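Local coordinates for Tlr1174 protein (Synechococcus elongatus, PDB 2OZT) that catalyses the metal-dependent dehydration of SHCHC to 2-succinylbenzoate, a step on the way to phylloquinone, as a monomeric member of the mandelate racemase/muconate lactonizing enzyme family, at residues 147-152 with 180-184; 155-159 with 189-193; 266-272 with 292-298. All coordinates share one frame; numbering follows the deposited sequence.

In the fold
All three contacts belong to the barrel part of this enolase-type fold. Interaction 1 joins two neighbouring outer helices, 144-157 and 174-187. Interaction 2 lies about 12 Å away, centre to centre. It joins the end of helix 144-157 to the turn leading into strand 192-196, and touches interaction 1 through Leu151 and Ile192. Their segments alternate along the chain. Interaction 3 comes later and joins strand 268-270 to the loop after helix 277-290. Its centre is about 19 Å from that of interaction 2, which it meets where Glu193 approaches His294. Interactions 1 and 2 thus tie outer helices and a strand entry together, while interaction 3 lies nearest the metal site and Lys245, the predicted proton acceptor.

Interaction 1: 147-152 with 180-184; sequences EQAILK and WFAWL
Gln148 reaches from helix 144-157 between Trp180 and Trp183 of helix 174-187. Its CB lies 3.6 Å from Trp183 CE2. CG then sits between the two indoles. It makes a CH-pi contact over the five-membered ring of Trp183, 3.7 Å from the centroid. On its other flank it makes a second one over the six-membered ring of Trp180, 3.9 Å from that centroid. The chain runs on extended (chi2 157°), which carries the amide along the indole of Trp183. The two planes are 11° apart and stacked. OE1 ends over this ring, 3.4 Å from Trp183 CD1. NE2 instead lies over the face of Trp180, 3.5 Å from its CD2, with the amide steep to that ring. No direct hydrogen bond crosses the contact. The amide lies flat on Trp183 and points its NE2 at the face of Trp180.

Leu151 CD2 touches Trp180 CZ3 at the ring edge, and it also meets Trp183 CZ3 and Leu184 CD2. Glu147 CB lies at the edge of Trp180 too. A water links Glu147 OE1 to Trp180 NE1. The same carboxylate takes backbone N-H groups from Gly140, Val141 and Met142, which ties the helix to the loop before it.

The two segments run in roughly the same direction, their axes 26° apart and 12.1 Å at closest approach. They lie on successive outer helices of the barrel. Leu151 and Leu184 continue inward onto Leu166 of strand 163-167, and Trp172 stacks on Trp180.

Interaction 2: 155-159 with 189-193; sequences LAALP and NGKIE
Lys191 reaches across from its turn to the end of helix 144-157 and places its ammonium group between two backbone carbonyls. NZ donates to Leu155 O and to Leu158 O, each at 2.9 Å. The approach to Leu155 O is almost straight down the carbonyl, with a C=O...N angle of 171°. Leu158 O is met from above its carbonyl plane, 39° out of it. The side chain is extended beyond CG, and this length lets NZ span the distance from the turn to the helix end. CE passes close to the carbonyl of Pro159, 3.7 Å from its O, without a hydrogen bond.

Leu158 is the first residue to leave the helical conformation. The lysine thus joins a carbonyl in the last turn of the helix to one just beyond it.

The turn that carries the lysine has its own bonds. Asn189 OD1 accepts from Lys191 N at 2.7 Å, in the carbonyl plane and on a lone pair. This is an Asx turn. Asn189 O takes Ile192 N, which closes an overlapping type I beta turn, Asn189 to Ile192. Lys191 also has a backbone hydrogen bond with Leu164 of the neighbouring strand.

Leu155 supplies the apolar half. CD1 meets Asn189 CB at 3.8 Å, and CD2 packs on Lys191 CB and, more loosely, on Ile192 CD1. Leu164 lies against both Leu155 and Ile192.

The chemistry is that of a helix C-terminal end held by a positive side chain. The ammonium probably interacts well with the helix dipole, whose negative end lies here. The aliphatic part of Lys191 stays against leucine while its charge is met by main-chain oxygens, and no carboxylate takes part across the contact.

Interaction 3: 266-272 with 292-298; sequences QRLVFSS and PCHALGF. With PO4 (phosphate ion), chain B.
Phe298 lays its ring against Ser272, whose CB sits over one face, 3.9 Å from the centroid. This is a CH-pi contact. The fold is the (beta/alpha)7beta barrel of the enolase superfamily. Segment 292-298 probably stands where the last strand closes it, between strand 268-270 and Pro109, which bonds to Leu296. Only one bridge forms with 266-272.

Two backbone bonds join the two segments at this bridge, between Ser271 and Gly297. Gly297 N donates to Phe270 O at 2.8 Å, and Ser272 N donates to Gly297 O. Gly297 is the centre of an inverse gamma turn. The backbones come very close here, with CA atoms of Ser271 and Gly297 3.9 Å apart. The side chain of Ser271 touches Lys245, the predicted proton acceptor.

Toward Gln266 and Cys293, waters bridge Leu268 O to Cys293 N and Phe270 N to His294 O. Phe270 packs its CB on Leu296 CD2 and its ring on Pro292 CB.

His294 is gripped at both ring nitrogens. NE2 donates to Gln266 O at 2.7 Å, with that oxygen in the ring plane. ND1 faces a phosphate ion, probably from the crystallisation liquor, that Arg165 and Thr134 also hold. Both nitrogens act as donors, so the ring is probably protonated. Ala295 N donates to phosphate O1 at 2.8 Å. His294 ND1 meets phosphate O4 at 2.9 Å, with an N-H...O angle of 172°.

Interaction 1: 147-152 with 180-184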
# COMPACT_ATOMS: atom_id res chain seq x y z
N GLU A 147 -26.19 -1.33 -0.52
CA GLU A 147 -25.02 -0.44 -0.39
C GLU A 147 -25.31 0.95 -0.93
O GLU A 147 -24.84 1.94 -0.39
CB GLU A 147 -23.77 -1.09 -1.02
CG GLU A 147 -23.32 -2.27 -0.19
CD GLU A 147 -22.10 -3.01 -0.74
OE1 GLU A 147 -21.77 -2.76 -1.93
OE2 GLU A 147 -21.55 -3.85 0.01
N GLN A 148 -26.10 1.05 -2.01
CA GLN A 148 -26.44 2.34 -2.55
C GLN A 148 -27.30 3.15 -1.58
O GLN A 148 -27.15 4.34 -1.46
CB GLN A 148 -27.08 2.19 -3.94
CG GLN A 148 -26.03 1.87 -4.98
CD GLN A 148 -26.56 1.18 -6.23
OE1 GLN A 148 -27.77 1.05 -6.42
NE2 GLN A 148 -25.64 0.73 -7.10
N ALA A 149 -28.20 2.48 -0.87
CA ALA A 149 -29.00 3.16 0.14
C ALA A 149 -28.19 3.68 1.31
O ALA A 149 -28.36 4.82 1.74
CB ALA A 149 -30.15 2.28 0.61
N ILE A 150 -27.21 2.86 1.75
CA ILE A 150 -26.27 3.28 2.80
C ILE A 150 -25.44 4.44 2.27
O ILE A 150 -25.21 5.45 2.96
CB ILE A 150 -25.39 2.14 3.25
CG1 ILE A 150 -26.24 1.05 3.92
CG2 ILE A 150 -24.33 2.67 4.23
CD1 ILE A 150 -25.52 -0.26 4.01
N LEU A 151 -24.98 4.31 1.02
CA LEU A 151 -24.12 5.35 0.46
C LEU A 151 -24.83 6.71 0.39
O LEU A 151 -24.25 7.76 0.71
CB LEU A 151 -23.65 4.92 -0.95
CG LEU A 151 -22.66 5.90 -1.61
CD1 LEU A 151 -21.45 6.32 -0.72
CD2 LEU A 151 -22.13 5.30 -2.88
N LYS A 152 -26.10 6.68 -0.02
CA LYS A 152 -26.90 7.89 -0.05
C LYS A 152 -26.94 8.56 1.36
O LYS A 152 -26.75 9.78 1.48
CB LYS A 152 -28.32 7.55 -0.57
CG LYS A 152 -29.24 8.75 -0.64
CD LYS A 152 -30.50 8.37 -1.46
CE LYS A 152 -31.61 9.40 -1.30
NZ LYS A 152 -31.21 10.73 -1.82
N TRP A 180 -23.33 0.01 -11.13
CA TRP A 180 -22.81 0.91 -10.11
C TRP A 180 -22.30 2.22 -10.66
O TRP A 180 -22.58 3.30 -10.12
CB TRP A 180 -21.66 0.22 -9.37
CG TRP A 180 -22.01 -0.31 -8.00
CD1 TRP A 180 -22.17 -1.61 -7.65
CD2 TRP A 180 -22.15 0.47 -6.81
NE1 TRP A 180 -22.42 -1.70 -6.28
CE2 TRP A 180 -22.41 -0.43 -5.75
CE3 TRP A 180 -22.05 1.83 -6.54
CZ2 TRP A 180 -22.60 0.01 -4.41
CZ3 TRP A 180 -22.27 2.27 -5.22
CH2 TRP A 180 -22.49 1.36 -4.18
N PHE A 181 -21.57 2.17 -11.77
CA PHE A 181 -21.08 3.41 -12.33
C PHE A 181 -22.21 4.29 -12.88
O PHE A 181 -22.11 5.50 -12.81
CB PHE A 181 -19.97 3.17 -13.36
CG PHE A 181 -18.65 2.82 -12.71
CD1 PHE A 181 -17.99 3.78 -11.96
CD2 PHE A 181 -18.11 1.55 -12.82
CE1 PHE A 181 -16.79 3.47 -11.31
CE2 PHE A 181 -16.92 1.24 -12.18
CZ PHE A 181 -16.28 2.19 -11.41
N ALA A 182 -23.26 3.65 -13.36
CA ALA A 182 -24.44 4.41 -13.87
C ALA A 182 -25.14 5.06 -12.69
O ALA A 182 -25.52 6.25 -12.75
CB ALA A 182 -25.36 3.51 -14.63
N TRP A 183 -25.28 4.33 -11.58
CA TRP A 183 -25.85 4.90 -10.35
C TRP A 183 -25.02 6.07 -9.85
O TRP A 183 -25.55 7.11 -9.45
CB TRP A 183 -25.94 3.85 -9.25
CG TRP A 183 -26.71 4.31 -8.02
CD1 TRP A 183 -28.04 4.11 -7.77
CD2 TRP A 183 -26.19 5.01 -6.88
NE1 TRP A 183 -28.38 4.63 -6.55
CE2 TRP A 183 -27.27 5.20 -5.99
CE3 TRP A 183 -24.93 5.49 -6.53
CZ2 TRP A 183 -27.13 5.88 -4.77
CZ3 TRP A 183 -24.78 6.16 -5.30
CH2 TRP A 183 -25.88 6.34 -4.44
N LEU A 184 -23.70 5.91 -9.87
CA LEU A 184 -22.83 6.96 -9.36
C LEU A 184 -22.90 8.22 -10.23
O LEU A 184 -22.79 9.34 -9.73
CB LEU A 184 -21.38 6.47 -9.23
CG LEU A 184 -21.11 5.54 -8.05
CD1 LEU A 184 -19.78 4.81 -8.24
CD2 LEU A 184 -21.08 6.28 -6.69
O HOH W 1 -22.11 -3.93 -4.44

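Interaction 2: 155-159 with 189-193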
# COMPACT_ATOMS: atom_id res chain seq x y z
N LEU A 155 -23.32 9.88 2.32
CA LEU A 155 -22.96 11.12 1.67
C LEU A 155 -23.70 12.31 2.24
O LEU A 155 -23.13 13.40 2.34
CB LEU A 155 -23.20 11.05 0.17
CG LEU A 155 -22.33 10.11 -0.64
CD1 LEU A 155 -22.86 10.02 -2.04
CD2 LEU A 155 -20.88 10.64 -0.61
N ALA A 156 -24.96 12.09 2.63
CA ALA A 156 -25.72 13.15 3.31
C ALA A 156 -25.18 13.52 4.68
O ALA A 156 -25.24 14.69 5.08
CB ALA A 156 -27.17 12.73 3.40
N ALA A 157 -24.66 12.53 5.41
CA ALA A 157 -24.15 12.72 6.76
C ALA A 157 -22.72 13.29 6.86
O ALA A 157 -22.41 14.00 7.79
CB ALA A 157 -24.22 11.42 7.50
N LEU A 158 -21.85 12.94 5.91
CA LEU A 158 -20.45 13.38 6.01
C LEU A 158 -20.36 14.89 5.97
O LEU A 158 -21.08 15.55 5.23
CB LEU A 158 -19.61 12.78 4.87
CG LEU A 158 -19.28 11.29 5.01
CD1 LEU A 158 -18.70 10.78 3.69
CD2 LEU A 158 -18.25 11.11 6.10
N PRO A 159 -19.46 15.48 6.78
CA PRO A 159 -19.41 16.96 6.79
C PRO A 159 -18.82 17.55 5.53
O PRO A 159 -18.12 16.86 4.76
CB PRO A 159 -18.46 17.27 7.97
CG PRO A 159 -18.43 16.00 8.80
CD PRO A 159 -18.53 14.89 7.76
N ASN A 189 -21.42 12.44 -6.23
CA ASN A 189 -21.29 13.57 -5.38
C ASN A 189 -19.82 13.96 -5.43
O ASN A 189 -18.96 13.11 -5.58
CB ASN A 189 -21.67 13.04 -4.00
CG ASN A 189 -21.70 14.11 -2.96
OD1 ASN A 189 -20.69 14.72 -2.67
ND2 ASN A 189 -22.88 14.32 -2.35
N GLY A 190 -19.54 15.25 -5.27
CA GLY A 190 -18.17 15.75 -5.23
C GLY A 190 -17.34 15.11 -4.13
O GLY A 190 -16.11 15.19 -4.15
N LYS A 191 -18.02 14.45 -3.18
CA LYS A 191 -17.34 13.72 -2.11
C LYS A 191 -16.74 12.38 -2.58
O LYS A 191 -15.80 11.91 -1.97
CB LYS A 191 -18.25 13.50 -0.88
CG LYS A 191 -18.72 14.79 -0.17
CD LYS A 191 -19.66 14.49 1.02
CE LYS A 191 -20.08 15.82 1.74
NZ LYS A 191 -21.44 15.73 2.40
N ILE A 192 -17.26 11.79 -3.66
CA ILE A 192 -16.66 10.51 -4.22
C ILE A 192 -15.32 10.67 -4.97
O ILE A 192 -15.27 11.22 -6.07
CB ILE A 192 -17.67 9.71 -5.09
CG1 ILE A 192 -18.94 9.37 -4.29
CG2 ILE A 192 -17.06 8.44 -5.60
CD1 ILE A 192 -18.79 8.22 -3.29
N GLU A 193 -14.25 10.16 -4.41
CA GLU A 193 -12.95 10.37 -5.01
C GLU A 193 -12.65 9.36 -6.11
O GLU A 193 -12.18 9.72 -7.20
CB GLU A 193 -11.89 10.29 -3.92
CG GLU A 193 -10.51 10.73 -4.37
CD GLU A 193 -9.48 10.69 -3.26
OE1 GLU A 193 -9.75 10.14 -2.18
OE2 GLU A 193 -8.39 11.26 -3.48

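Interaction 3: 266-272 with 292-298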
# COMPACT_ATOMS: atom_id res chain seq x y z
N GLN A 266 -0.02 13.15 -9.29
CA GLN A 266 -1.36 13.39 -8.74
C GLN A 266 -2.25 12.16 -8.80
O GLN A 266 -3.25 12.12 -8.11
CB GLN A 266 -1.98 14.58 -9.50
CG GLN A 266 -3.35 15.09 -8.96
CD GLN A 266 -4.54 14.29 -9.39
OE1 GLN A 266 -4.52 13.62 -10.45
NE2 GLN A 266 -5.61 14.31 -8.56
N ARG A 267 -1.89 11.16 -9.61
CA ARG A 267 -2.70 9.95 -9.68
C ARG A 267 -2.25 8.85 -8.71
O ARG A 267 -2.79 7.75 -8.73
CB ARG A 267 -2.70 9.43 -11.13
CG ARG A 267 -3.57 10.29 -12.09
CD ARG A 267 -4.98 10.38 -11.61
NE ARG A 267 -5.88 10.62 -12.73
CZ ARG A 267 -6.73 11.64 -12.84
NH1 ARG A 267 -6.83 12.55 -11.87
NH2 ARG A 267 -7.49 11.75 -13.92
N LEU A 268 -1.24 9.12 -7.87
CA LEU A 268 -0.76 8.13 -6.87
C LEU A 268 -1.42 8.27 -5.51
O LEU A 268 -1.61 9.39 -4.99
CB LEU A 268 0.76 8.26 -6.66
CG LEU A 268 1.60 8.13 -7.93
CD1 LEU A 268 3.05 8.08 -7.52
CD2 LEU A 268 1.23 6.90 -8.77
N VAL A 269 -1.68 7.11 -4.91
CA VAL A 269 -2.09 7.03 -3.51
C VAL A 269 -1.17 5.98 -2.88
O VAL A 269 -1.08 4.85 -3.37
CB VAL A 269 -3.56 6.56 -3.39
CG1 VAL A 269 -3.92 6.31 -1.92
CG2 VAL A 269 -4.48 7.65 -3.97
N PHE A 270 -0.45 6.37 -1.82
CA PHE A 270 0.43 5.41 -1.19
C PHE A 270 -0.24 4.69 -0.04
O PHE A 270 -0.83 5.32 0.82
CB PHE A 270 1.66 6.18 -0.67
CG PHE A 270 2.52 6.75 -1.76
CD1 PHE A 270 3.55 6.01 -2.28
CD2 PHE A 270 2.33 8.05 -2.22
CE1 PHE A 270 4.37 6.52 -3.32
CE2 PHE A 270 3.10 8.57 -3.26
CZ PHE A 270 4.15 7.81 -3.77
N SER A 271 -0.11 3.36 -0.03
CA SER A 271 -0.80 2.55 0.97
C SER A 271 0.03 1.47 1.59
O SER A 271 1.16 1.18 1.15
CB SER A 271 -2.06 1.93 0.35
OG SER A 271 -1.73 0.83 -0.45
N SER A 272 -0.53 0.95 2.69
CA SER A 272 0.15 -0.06 3.49
C SER A 272 -0.08 -1.48 3.03
O SER A 272 -1.17 -1.85 2.60
CB SER A 272 -0.32 0.04 4.94
OG SER A 272 0.30 -0.97 5.74
N PRO A 292 3.34 13.31 -1.03
CA PRO A 292 2.03 12.83 -1.47
C PRO A 292 0.95 13.91 -1.41
O PRO A 292 0.97 14.79 -0.54
CB PRO A 292 1.72 11.67 -0.48
CG PRO A 292 2.59 11.97 0.72
CD PRO A 292 3.84 12.61 0.15
N CYS A 293 -0.02 13.81 -2.31
CA CYS A 293 -1.12 14.76 -2.38
C CYS A 293 -2.48 14.15 -2.11
O CYS A 293 -3.53 14.79 -2.34
CB CYS A 293 -1.16 15.45 -3.75
SG CYS A 293 -1.41 14.35 -5.11
N HIS A 294 -2.49 12.90 -1.65
CA HIS A 294 -3.73 12.24 -1.23
C HIS A 294 -3.49 11.53 0.08
O HIS A 294 -2.35 11.08 0.36
CB HIS A 294 -4.16 11.22 -2.27
CG HIS A 294 -4.42 11.83 -3.61
ND1 HIS A 294 -5.41 12.78 -3.81
CD2 HIS A 294 -3.80 11.66 -4.82
CE1 HIS A 294 -5.40 13.15 -5.09
NE2 HIS A 294 -4.43 12.51 -5.71
N ALA A 295 -4.55 11.40 0.88
CA ALA A 295 -4.47 10.74 2.18
C ALA A 295 -3.90 9.35 2.00
O ALA A 295 -4.28 8.62 1.08
CB ALA A 295 -5.89 10.61 2.78
N LEU A 296 -2.98 8.99 2.89
CA LEU A 296 -2.28 7.71 2.79
C LEU A 296 -3.11 6.54 3.26
O LEU A 296 -3.87 6.66 4.26
CB LEU A 296 -1.01 7.69 3.68
CG LEU A 296 0.01 8.81 3.50
CD1 LEU A 296 1.18 8.60 4.46
CD2 LEU A 296 0.50 8.87 2.02
N GLY A 297 -2.95 5.40 2.59
CA GLY A 297 -3.69 4.20 3.00
C GLY A 297 -2.95 3.47 4.11
O GLY A 297 -2.67 2.27 3.99
N PHE A 298 -2.66 4.19 5.20
CA PHE A 298 -1.92 3.63 6.32
C PHE A 298 -2.74 3.59 7.60
O PHE A 298 -2.16 3.43 8.70
CB PHE A 298 -0.60 4.38 6.53
CG PHE A 298 0.51 3.92 5.60
CD1 PHE A 298 1.45 2.99 6.04
CD2 PHE A 298 0.61 4.39 4.28
CE1 PHE A 298 2.47 2.55 5.17
CE2 PHE A 298 1.63 3.96 3.44
CZ PHE A 298 2.56 3.04 3.89
P PO4 B . -7.43 12.95 -0.76
O1 PO4 B . -6.82 12.95 0.60
O2 PO4 B . -7.12 11.61 -1.35
O3 PO4 B . -8.94 13.10 -0.60
O4 PO4 B . -7.06 13.98 -1.81
O HOH W 2 -0.07 10.93 -3.42
O HOH W 3 -0.91 9.23 -1.26
O HOH W 4 -3.80 -0.63 3.08